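PDB 6YGA: N-alpha-acetyltransferase 35, NatC auxiliary subunit from Saccharomyces cerevisiae, which serves as the auxiliary subunit of the NatC N-terminal acetyltransferase, the complex that acetylates the N-terminal methionine of the L-A virus Gag protein. Local coordinates for residues T361-L366 against E397-C402; I418-L423 against Y440-S445; A425-E428 against V434-S437. All coordinates share one frame; numbering follows the deposited sequence.

Contact 1 of 3, residues T361-L366 against E397-C402. With EDO (1,2-ethanediol), chain C.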
loop_
_atom_site.group_PDB
_atom_site.type_symbol
_atom_site.label_atom_id
_atom_site.label_comp_id
_atom_site.label_asym_id
_atom_site.label_seq_id
_atom_site.Cartn_x
_atom_site.Cartn_y
_atom_site.Cartn_z
ATOM N N THR B 361 28.357 -2.672 -9.469
ATOM C CA THR B 361 28.608 -2.933 -10.883
ATOM C C THR B 361 28.955 -4.398 -11.125
ATOM O O THR B 361 28.525 -4.984 -12.124
ATOM C CB THR B 361 29.713 -2.014 -11.407
ATOM O OG1 THR B 361 30.941 -2.284 -10.717
ATOM C CG2 THR B 361 29.329 -0.555 -11.203
ATOM N N GLN B 362 29.726 -5.011 -10.220
ATOM C CA GLN B 362 30.003 -6.440 -10.343
ATOM C C GLN B 362 28.716 -7.252 -10.313
ATOM O O GLN B 362 28.551 -8.202 -11.087
ATOM C CB GLN B 362 30.942 -6.896 -9.226
ATOM C CG GLN B 362 32.368 -6.406 -9.360
ATOM C CD GLN B 362 33.228 -6.833 -8.190
ATOM O OE1 GLN B 362 32.731 -7.392 -7.211
ATOM N NE2 GLN B 362 34.526 -6.573 -8.284
ATOM N N PHE B 363 27.792 -6.884 -9.425
ATOM C CA PHE B 363 26.512 -7.578 -9.332
ATOM C C PHE B 363 25.705 -7.419 -10.616
ATOM O O PHE B 363 25.070 -8.374 -11.082
ATOM C CB PHE B 363 25.738 -7.043 -8.128
ATOM C CG PHE B 363 24.464 -7.772 -7.839
ATOM C CD1 PHE B 363 24.484 -9.090 -7.413
ATOM C CD2 PHE B 363 23.244 -7.128 -7.957
ATOM C CE1 PHE B 363 23.308 -9.758 -7.132
ATOM C CE2 PHE B 363 22.067 -7.788 -7.674
ATOM C CZ PHE B 363 22.099 -9.105 -7.261
ATOM N N TYR B 364 25.724 -6.222 -11.204
ATOM C CA TYR B 364 25.004 -5.992 -12.453
ATOM C C TYR B 364 25.624 -6.781 -13.598
ATOM O O TYR B 364 24.910 -7.408 -14.390
ATOM C CB TYR B 364 24.981 -4.499 -12.777
ATOM C CG TYR B 364 24.619 -4.186 -14.214
ATOM C CD1 TYR B 364 23.294 -4.157 -14.625
ATOM C CD2 TYR B 364 25.605 -3.911 -15.155
ATOM C CE1 TYR B 364 22.961 -3.872 -15.933
ATOM C CE2 TYR B 364 25.280 -3.624 -16.468
ATOM C CZ TYR B 364 23.955 -3.605 -16.851
ATOM O OH TYR B 364 23.623 -3.318 -18.156
ATOM N N LEU B 365 26.955 -6.757 -13.706
ATOM C CA LEU B 365 27.618 -7.471 -14.792
ATOM C C LEU B 365 27.410 -8.977 -14.687
ATOM O O LEU B 365 27.451 -9.680 -15.703
ATOM C CB LEU B 365 29.106 -7.130 -14.807
ATOM C CG LEU B 365 29.443 -5.679 -15.156
ATOM C CD1 LEU B 365 30.937 -5.450 -15.029
ATOM C CD2 LEU B 365 28.966 -5.337 -16.559
ATOM N N LEU B 366 27.181 -9.491 -13.474
ATOM C CA LEU B 366 26.866 -10.909 -13.326
ATOM C C LEU B 366 25.533 -11.247 -13.980
ATOM O O LEU B 366 25.390 -12.308 -14.598
ATOM C CB LEU B 366 26.850 -11.296 -11.848
ATOM C CG LEU B 366 28.167 -11.795 -11.254
ATOM C CD1 LEU B 366 28.036 -11.944 -9.750
ATOM C CD2 LEU B 366 28.571 -13.117 -11.893
ATOM N N GLU B 397 17.144 -0.977 -7.665
ATOM C CA GLU B 397 15.773 -0.529 -7.432
ATOM C C GLU B 397 14.764 -1.597 -7.832
ATOM O O GLU B 397 13.702 -1.710 -7.211
ATOM C CB GLU B 397 15.497 0.772 -8.186
ATOM C CG GLU B 397 16.208 1.984 -7.602
ATOM C CD GLU B 397 16.012 3.237 -8.431
ATOM O OE1 GLU B 397 15.249 3.191 -9.418
ATOM O OE2 GLU B 397 16.625 4.271 -8.093
ATOM N N TRP B 398 15.080 -2.391 -8.857
ATOM C CA TRP B 398 14.198 -3.489 -9.238
ATOM C C TRP B 398 14.087 -4.515 -8.116
ATOM O O TRP B 398 12.993 -5.015 -7.829
ATOM C CB TRP B 398 14.699 -4.142 -10.529
ATOM C CG TRP B 398 13.872 -5.312 -10.968
ATOM C CD1 TRP B 398 12.804 -5.291 -11.818
ATOM C CD2 TRP B 398 14.040 -6.678 -10.568
ATOM N NE1 TRP B 398 12.298 -6.559 -11.975
ATOM C CE2 TRP B 398 13.039 -7.429 -11.219
ATOM C CE3 TRP B 398 14.940 -7.339 -9.727
ATOM C CZ2 TRP B 398 12.913 -8.809 -11.051
ATOM C CZ3 TRP B 398 14.813 -8.710 -9.562
ATOM C CH2 TRP B 398 13.807 -9.428 -10.220
ATOM N N TYR B 399 15.207 -4.839 -7.466
ATOM C CA TYR B 399 15.172 -5.780 -6.349
ATOM C C TYR B 399 14.366 -5.218 -5.187
ATOM O O TYR B 399 13.570 -5.929 -4.564
ATOM C CB TYR B 399 16.593 -6.116 -5.893
ATOM C CG TYR B 399 17.270 -7.211 -6.686
ATOM C CD1 TYR B 399 17.121 -8.546 -6.329
ATOM C CD2 TYR B 399 18.068 -6.910 -7.782
ATOM C CE1 TYR B 399 17.737 -9.550 -7.046
ATOM C CE2 TYR B 399 18.691 -7.909 -8.507
ATOM C CZ TYR B 399 18.521 -9.228 -8.133
ATOM O OH TYR B 399 19.135 -10.233 -8.844
ATOM N N GLN B 400 14.572 -3.935 -4.875
ATOM C CA GLN B 400 13.887 -3.321 -3.744
ATOM C C GLN B 400 12.381 -3.276 -3.966
ATOM O O GLN B 400 11.603 -3.432 -3.018
ATOM C CB GLN B 400 14.446 -1.918 -3.499
ATOM C CG GLN B 400 13.856 -1.209 -2.293
ATOM C CD GLN B 400 14.764 -0.120 -1.749
ATOM O OE1 GLN B 400 15.988 -0.188 -1.881
ATOM N NE2 GLN B 400 14.167 0.891 -1.129
ATOM N N ASN B 401 11.949 -3.078 -5.214
ATOM C CA ASN B 401 10.521 -3.050 -5.507
ATOM C C ASN B 401 9.849 -4.388 -5.223
ATOM O O ASN B 401 8.638 -4.420 -4.976
ATOM C CB ASN B 401 10.297 -2.638 -6.963
ATOM C CG ASN B 401 8.834 -2.481 -7.304
ATOM O OD1 ASN B 401 8.174 -1.548 -6.846
ATOM N ND2 ASN B 401 8.317 -3.390 -8.118
ATOM N N CYS B 402 10.608 -5.488 -5.228
ATOM C CA CYS B 402 10.010 -6.801 -5.002
ATOM C C CYS B 402 9.459 -6.950 -3.591
ATOM O O CYS B 402 8.515 -7.717 -3.382
ATOM C CB CYS B 402 11.027 -7.907 -5.278
ATOM S SG CYS B 402 11.500 -8.043 -7.008
HETATM C C1 EDO C . 30.473 -10.312 -13.769
HETATM O O1 EDO C . 30.984 -10.109 -12.446
HETATM C C2 EDO C . 31.568 -10.808 -14.705
HETATM O O2 EDO C . 31.125 -10.647 -16.057
#

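Contact 2 of 3, residues I418-L423 against Y440-S445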
loop_
_atom_site.group_PDB
_atom_site.type_symbol
_atom_site.label_atom_id
_atom_site.label_comp_id
_atom_site.label_asym_id
_atom_site.label_seq_id
_atom_site.Cartn_x
_atom_site.Cartn_y
_atom_site.Cartn_z
ATOM N N ILE B 418 9.666 3.506 -18.152
ATOM C CA ILE B 418 10.210 4.590 -18.958
ATOM C C ILE B 418 11.708 4.758 -18.711
ATOM O O ILE B 418 12.431 5.239 -19.590
ATOM C CB ILE B 418 9.434 5.895 -18.702
ATOM C CG1 ILE B 418 9.594 6.842 -19.892
ATOM C CG2 ILE B 418 9.900 6.568 -17.421
ATOM C CD1 ILE B 418 9.160 6.226 -21.209
ATOM N N LEU B 419 12.205 4.351 -17.538
ATOM C CA LEU B 419 13.637 4.454 -17.270
ATOM C C LEU B 419 14.412 3.327 -17.943
ATOM O O LEU B 419 15.521 3.548 -18.444
ATOM C CB LEU B 419 13.895 4.463 -15.762
ATOM C CG LEU B 419 14.064 5.832 -15.095
ATOM C CD1 LEU B 419 12.819 6.684 -15.259
ATOM C CD2 LEU B 419 14.405 5.670 -13.624
ATOM N N TRP B 420 13.847 2.115 -17.964
ATOM C CA TRP B 420 14.443 1.040 -18.750
ATOM C C TRP B 420 14.482 1.401 -20.229
ATOM O O TRP B 420 15.479 1.142 -20.912
ATOM C CB TRP B 420 13.668 -0.263 -18.555
ATOM C CG TRP B 420 13.882 -0.941 -17.239
ATOM C CD1 TRP B 420 12.929 -1.241 -16.309
ATOM C CD2 TRP B 420 15.124 -1.421 -16.709
ATOM N NE1 TRP B 420 13.501 -1.873 -15.232
ATOM C CE2 TRP B 420 14.848 -1.995 -15.453
ATOM C CE3 TRP B 420 16.443 -1.419 -17.175
ATOM C CZ2 TRP B 420 15.840 -2.558 -14.656
ATOM C CZ3 TRP B 420 17.427 -1.978 -16.382
ATOM C CH2 TRP B 420 17.120 -2.541 -15.137
ATOM N N ASP B 421 13.400 1.999 -20.741
ATOM C CA ASP B 421 13.346 2.373 -22.152
ATOM C C ASP B 421 14.413 3.406 -22.485
ATOM O O ASP B 421 15.161 3.253 -23.458
ATOM C CB ASP B 421 11.954 2.905 -22.501
ATOM C CG ASP B 421 11.743 3.065 -24.001
ATOM O OD1 ASP B 421 11.689 2.039 -24.711
ATOM O OD2 ASP B 421 11.622 4.218 -24.468
ATOM N N SER B 422 14.499 4.468 -21.680
ATOM C CA SER B 422 15.516 5.492 -21.898
ATOM C C SER B 422 16.918 4.905 -21.803
ATOM O O SER B 422 17.809 5.269 -22.578
ATOM C CB SER B 422 15.335 6.622 -20.885
ATOM O OG SER B 422 16.289 7.649 -21.081
ATOM N N LEU B 423 17.127 3.985 -20.862
ATOM C CA LEU B 423 18.431 3.349 -20.724
ATOM C C LEU B 423 18.760 2.508 -21.953
ATOM O O LEU B 423 19.885 2.550 -22.467
ATOM C CB LEU B 423 18.453 2.497 -19.458
ATOM C CG LEU B 423 19.811 2.145 -18.868
ATOM C CD1 LEU B 423 20.615 3.408 -18.594
ATOM C CD2 LEU B 423 19.593 1.362 -17.593
ATOM N N TYR B 440 16.676 -4.701 -22.729
ATOM C CA TYR B 440 15.415 -4.986 -23.405
ATOM C C TYR B 440 14.684 -6.139 -22.732
ATOM O O TYR B 440 13.461 -6.087 -22.551
ATOM C CB TYR B 440 15.668 -5.288 -24.881
ATOM C CG TYR B 440 14.411 -5.545 -25.678
ATOM C CD1 TYR B 440 13.458 -4.548 -25.852
ATOM C CD2 TYR B 440 14.186 -6.779 -26.271
ATOM C CE1 TYR B 440 12.311 -4.777 -26.587
ATOM C CE2 TYR B 440 13.046 -7.018 -27.006
ATOM C CZ TYR B 440 12.111 -6.016 -27.162
ATOM O OH TYR B 440 10.972 -6.257 -27.896
ATOM N N PHE B 441 15.419 -7.182 -22.339
ATOM C CA PHE B 441 14.796 -8.308 -21.651
ATOM C C PHE B 441 14.129 -7.867 -20.354
ATOM O O PHE B 441 13.006 -8.286 -20.054
ATOM C CB PHE B 441 15.830 -9.395 -21.363
ATOM C CG PHE B 441 15.371 -10.396 -20.346
ATOM C CD1 PHE B 441 14.480 -11.400 -20.696
ATOM C CD2 PHE B 441 15.817 -10.325 -19.036
ATOM C CE1 PHE B 441 14.049 -12.317 -19.759
ATOM C CE2 PHE B 441 15.388 -11.238 -18.095
ATOM C CZ PHE B 441 14.504 -12.236 -18.455
HETATM N N MSE B 442 14.807 -7.034 -19.571
HETATM C CA MSE B 442 14.260 -6.562 -18.306
HETATM C C MSE B 442 13.061 -5.642 -18.510
HETATM O O MSE B 442 12.070 -5.737 -17.786
HETATM C CB MSE B 442 15.338 -5.845 -17.497
HETATM C CG MSE B 442 16.465 -6.757 -17.061
HETATM SE SE MSE B 442 15.874 -8.062 -15.740
HETATM C CE MSE B 442 15.508 -6.818 -14.286
ATOM N N LYS B 443 13.151 -4.748 -19.496
ATOM C CA LYS B 443 12.038 -3.842 -19.764
ATOM C C LYS B 443 10.798 -4.610 -20.205
ATOM O O LYS B 443 9.700 -4.393 -19.683
ATOM C CB LYS B 443 12.432 -2.815 -20.824
ATOM C CG LYS B 443 11.376 -1.748 -21.052
ATOM C CD LYS B 443 11.729 -0.867 -22.228
ATOM C CE LYS B 443 11.602 -1.626 -23.536
ATOM N NZ LYS B 443 12.011 -0.787 -24.692
ATOM N N LEU B 444 10.959 -5.525 -21.165
ATOM C CA LEU B 444 9.808 -6.239 -21.710
ATOM C C LEU B 444 9.218 -7.205 -20.686
ATOM O O LEU B 444 7.994 -7.370 -20.615
ATOM C CB LEU B 444 10.210 -6.968 -22.991
ATOM C CG LEU B 444 9.071 -7.563 -23.819
ATOM C CD1 LEU B 444 7.922 -6.573 -23.937
ATOM C CD2 LEU B 444 9.575 -7.961 -25.198
ATOM N N SER B 445 10.072 -7.850 -19.883
ATOM C CA SER B 445 9.582 -8.671 -18.779
ATOM C C SER B 445 8.833 -7.826 -17.757
ATOM O O SER B 445 7.834 -8.272 -17.181
ATOM C CB SER B 445 10.742 -9.401 -18.103
ATOM O OG SER B 445 11.292 -10.394 -18.946
#

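Contact 3 of 3, residues A425-E428 against V434-S437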
loop_
_atom_site.group_PDB
_atom_site.type_symbol
_atom_site.label_atom_id
_atom_site.label_comp_id
_atom_site.label_asym_id
_atom_site.label_seq_id
_atom_site.Cartn_x
_atom_site.Cartn_y
_atom_site.Cartn_z
ATOM N N ALA B 425 17.614 2.913 -25.002
ATOM C CA ALA B 425 17.889 3.802 -26.125
ATOM C C ALA B 425 19.258 4.457 -26.008
ATOM O O ALA B 425 19.868 4.798 -27.028
ATOM C CB ALA B 425 16.801 4.868 -26.232
ATOM N N GLN B 426 19.758 4.652 -24.786
ATOM C CA GLN B 426 21.078 5.256 -24.630
ATOM C C GLN B 426 22.177 4.250 -24.951
ATOM O O GLN B 426 23.186 4.604 -25.572
ATOM C CB GLN B 426 21.241 5.818 -23.216
ATOM C CG GLN B 426 22.501 6.652 -23.013
ATOM C CD GLN B 426 22.494 7.944 -23.814
ATOM O OE1 GLN B 426 21.437 8.503 -24.107
ATOM N NE2 GLN B 426 23.680 8.423 -24.173
ATOM N N PHE B 427 22.003 2.993 -24.526
ATOM C CA PHE B 427 22.886 1.925 -24.984
ATOM C C PHE B 427 22.830 1.788 -26.499
ATOM O O PHE B 427 23.854 1.554 -27.150
ATOM C CB PHE B 427 22.501 0.596 -24.330
ATOM C CG PHE B 427 23.043 0.411 -22.941
ATOM C CD1 PHE B 427 24.403 0.476 -22.699
ATOM C CD2 PHE B 427 22.190 0.133 -21.883
ATOM C CE1 PHE B 427 24.903 0.293 -21.425
ATOM C CE2 PHE B 427 22.684 -0.054 -20.604
ATOM C CZ PHE B 427 24.043 0.026 -20.374
ATOM N N GLU B 428 21.637 1.936 -27.076
ATOM C CA GLU B 428 21.483 1.791 -28.519
ATOM C C GLU B 428 22.247 2.877 -29.269
ATOM O O GLU B 428 22.833 2.615 -30.326
ATOM C CB GLU B 428 19.997 1.817 -28.883
ATOM C CG GLU B 428 19.622 0.925 -30.054
ATOM C CD GLU B 428 20.080 1.480 -31.383
ATOM O OE1 GLU B 428 20.089 2.720 -31.537
ATOM O OE2 GLU B 428 20.434 0.677 -32.271
ATOM N N VAL B 434 25.132 -5.783 -26.284
ATOM C CA VAL B 434 24.965 -6.766 -25.218
ATOM C C VAL B 434 24.150 -6.176 -24.071
ATOM O O VAL B 434 23.166 -6.772 -23.617
ATOM C CB VAL B 434 26.334 -7.276 -24.734
ATOM C CG1 VAL B 434 26.171 -8.266 -23.590
ATOM C CG2 VAL B 434 27.100 -7.914 -25.887
ATOM N N TYR B 435 24.536 -4.989 -23.596
ATOM C CA TYR B 435 23.770 -4.348 -22.529
ATOM C C TYR B 435 22.402 -3.898 -23.026
ATOM O O TYR B 435 21.415 -3.969 -22.285
ATOM C CB TYR B 435 24.547 -3.169 -21.945
ATOM C CG TYR B 435 25.896 -3.555 -21.386
ATOM C CD1 TYR B 435 25.998 -4.413 -20.299
ATOM C CD2 TYR B 435 27.067 -3.066 -21.948
ATOM C CE1 TYR B 435 27.229 -4.774 -19.789
ATOM C CE2 TYR B 435 28.303 -3.420 -21.444
ATOM C CZ TYR B 435 28.377 -4.275 -20.363
ATOM O OH TYR B 435 29.601 -4.636 -19.849
ATOM N N CYS B 436 22.324 -3.434 -24.277
ATOM C CA CYS B 436 21.029 -3.125 -24.876
ATOM C C CYS B 436 20.121 -4.351 -24.876
ATOM O O CYS B 436 18.925 -4.249 -24.578
ATOM C CB CYS B 436 21.228 -2.590 -26.297
ATOM S SG CYS B 436 19.718 -2.212 -27.217
ATOM N N SER B 437 20.680 -5.527 -25.174
ATOM C CA SER B 437 19.884 -6.751 -25.188
ATOM C C SER B 437 19.353 -7.084 -23.796
ATOM O O SER B 437 18.165 -7.382 -23.629
ATOM C CB SER B 437 20.715 -7.907 -25.749
ATOM O OG SER B 437 20.162 -9.166 -25.411
#

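Contact 1 of 3, residues T361-L366 against E397-C402
A single pair of rings, Phe363 and Tyr399, makes the whole of this contact: the two helical segments meet nowhere else, and only 84 Å² of surface is buried between them. The side chains reach toward one another from opposite directions across the gap between helix 360-372 and helix 386-402, within the TPR-like region of the protein. Phe363 leaves its helix with CG opposite the backbone N (chi1 -174°), which directs the ring toward helix 386-402. Tyr399 CE2 lies at the edge of the phenylalanine ring, near its plane, 3.5 Å from Phe363 CE2, while Phe363 CZ reaches 3.5 Å from Tyr399 OH. The ring planes are inclined at 50° with centroids 5.4 Å apart, an oblique meeting.

Tyr399 is backed by its own neighbour. Trp398 CZ3 stands 3.8 Å above the centre of one face of the tyrosine ring. Phe347 adds a stacked ring against Tyr399 and also meets Phe363, making the pair part of a buried aromatic cluster. On helix 360-372 a 1,2-ethanediol, probably from the crystallisation liquor, makes a weak 3.4 Å hydrogen bond from O1 to Gln362 O.

The polar end of Tyr399 lies within this apolar setting but is satisfied: OH bonds to His367 NE2 and to Thr322 OG1. His367 sits one turn beyond Phe363, and its ND1 bonds to Phe363 O, which can only accept. ND1 therefore probably carries a proton, and a neutral imidazole would then offer NE2 as an acceptor to the tyrosine hydroxyl, linking the two helices through His367.

Contact 2 of 3, residues I418-L423 against Y440-S445
Trp420 and Lys443 form the tight point of an antiparallel helical hairpin, with segment axes 9.2 Å apart at an angle of 155°, in the TPR-like region. Their CA atoms are 5.5 Å apart, and Trp420 CB rests 3.6 Å from Lys443 CB. The indole turns one face to Met442, present as selenomethionine, whose CB lies 4.2 Å from the centroid of the six-membered ring and almost on its normal, a CH-pi contact.

Lys443 runs on past the backbone of Asp421. A bend at chi3 (70°) brings NZ round to Asp421 OD1, giving a 2.8 Å salt bridge to the anti lone pair of the carboxylate oxygen. Farther out, the same ammonium is bonded to Gln424 OE1 and to the carbonyl of Val597, so three acceptors fix the end of a buried lysine, and its charge is probably well compensated. Trp420 NE1 bonds to Gln416 OE1 one turn back, which steadies the indole, while Met394 of helix 386-402 packs against it. On the side of helix 433-456 that faces helix 465-506, Phe441 O takes bonds from Ser445 N and Ser445 OG on opposite faces of its plane, the hydroxyl at 2.9 Å.

Contact 3 of 3, residues A425-E428 against V434-S437
Tyr435, which lays its CB on the ring of Phe427, has its carbonyl oxygen bonded by the hydroxyl of Thr439 one turn later, a side-chain-to-backbone bond within helix 433-456. The contact belongs to the closed end of an antiparallel helical hairpin in the TPR-like region, where helix 406-429 turns through a short link into helix 433-456. No hydrogen bond joins the two segments, and the interaction is apolar.

At its centre is a CH-pi contact. Tyr435 CB lies 3.5 Å from the centroid of the Phe427 ring, 13° off the normal, and so presses on the middle of the face; every carbon of that ring is near it, CE1 at 3.5 Å being the closest. The tyrosine ring itself lies off to one side. Although the planes differ by just 28°, the rings are slid apart, with centroids at 5.5 Å and little overlap, so the methylene rather than the tyrosine ring does the covering. In Phe427, CG stands opposite the carbonyl carbon, which swings the ring toward helix 433-456, and chi2 (-57°) turns a face to Tyr435 CB.

The phenylalanine is buried, with Leu387 and Ser391 of helix 386-402 also packing on it. The Tyr435 ring continues to Tyr364 and Leu365 of helix 360-372, joining the hairpin to an earlier helix. Backbones come nearest at Phe427 and Cys436, with CA atoms 5.4 Å apart and CB atoms 4.0 Å apart. The carboxylate of Glu428 turns off from the partner helix, and Glu428 CG stays 4.2 Å from Cys436 SG.

Following the chain from the N terminus, contact 1 closes first, joining helix 360-372 to helix 386-402 across a loop that is partly unmodelled. Contacts 2 and 3 come later and share one hairpin, helix 406-429 with helix 433-456: contact 3 pairs residues nearer the turn, and contact 2, which encloses it along the sequence, pairs those farther down the same two helices. Contact 1 is in series with both, yet it touches both. Trp398 NE1 packs 4.0 Å from Met442 CE of contact 2, and Tyr364 OH lies 3.4 Å from Tyr435 CD1 of contact 3, so four successive helices are packed into one unit.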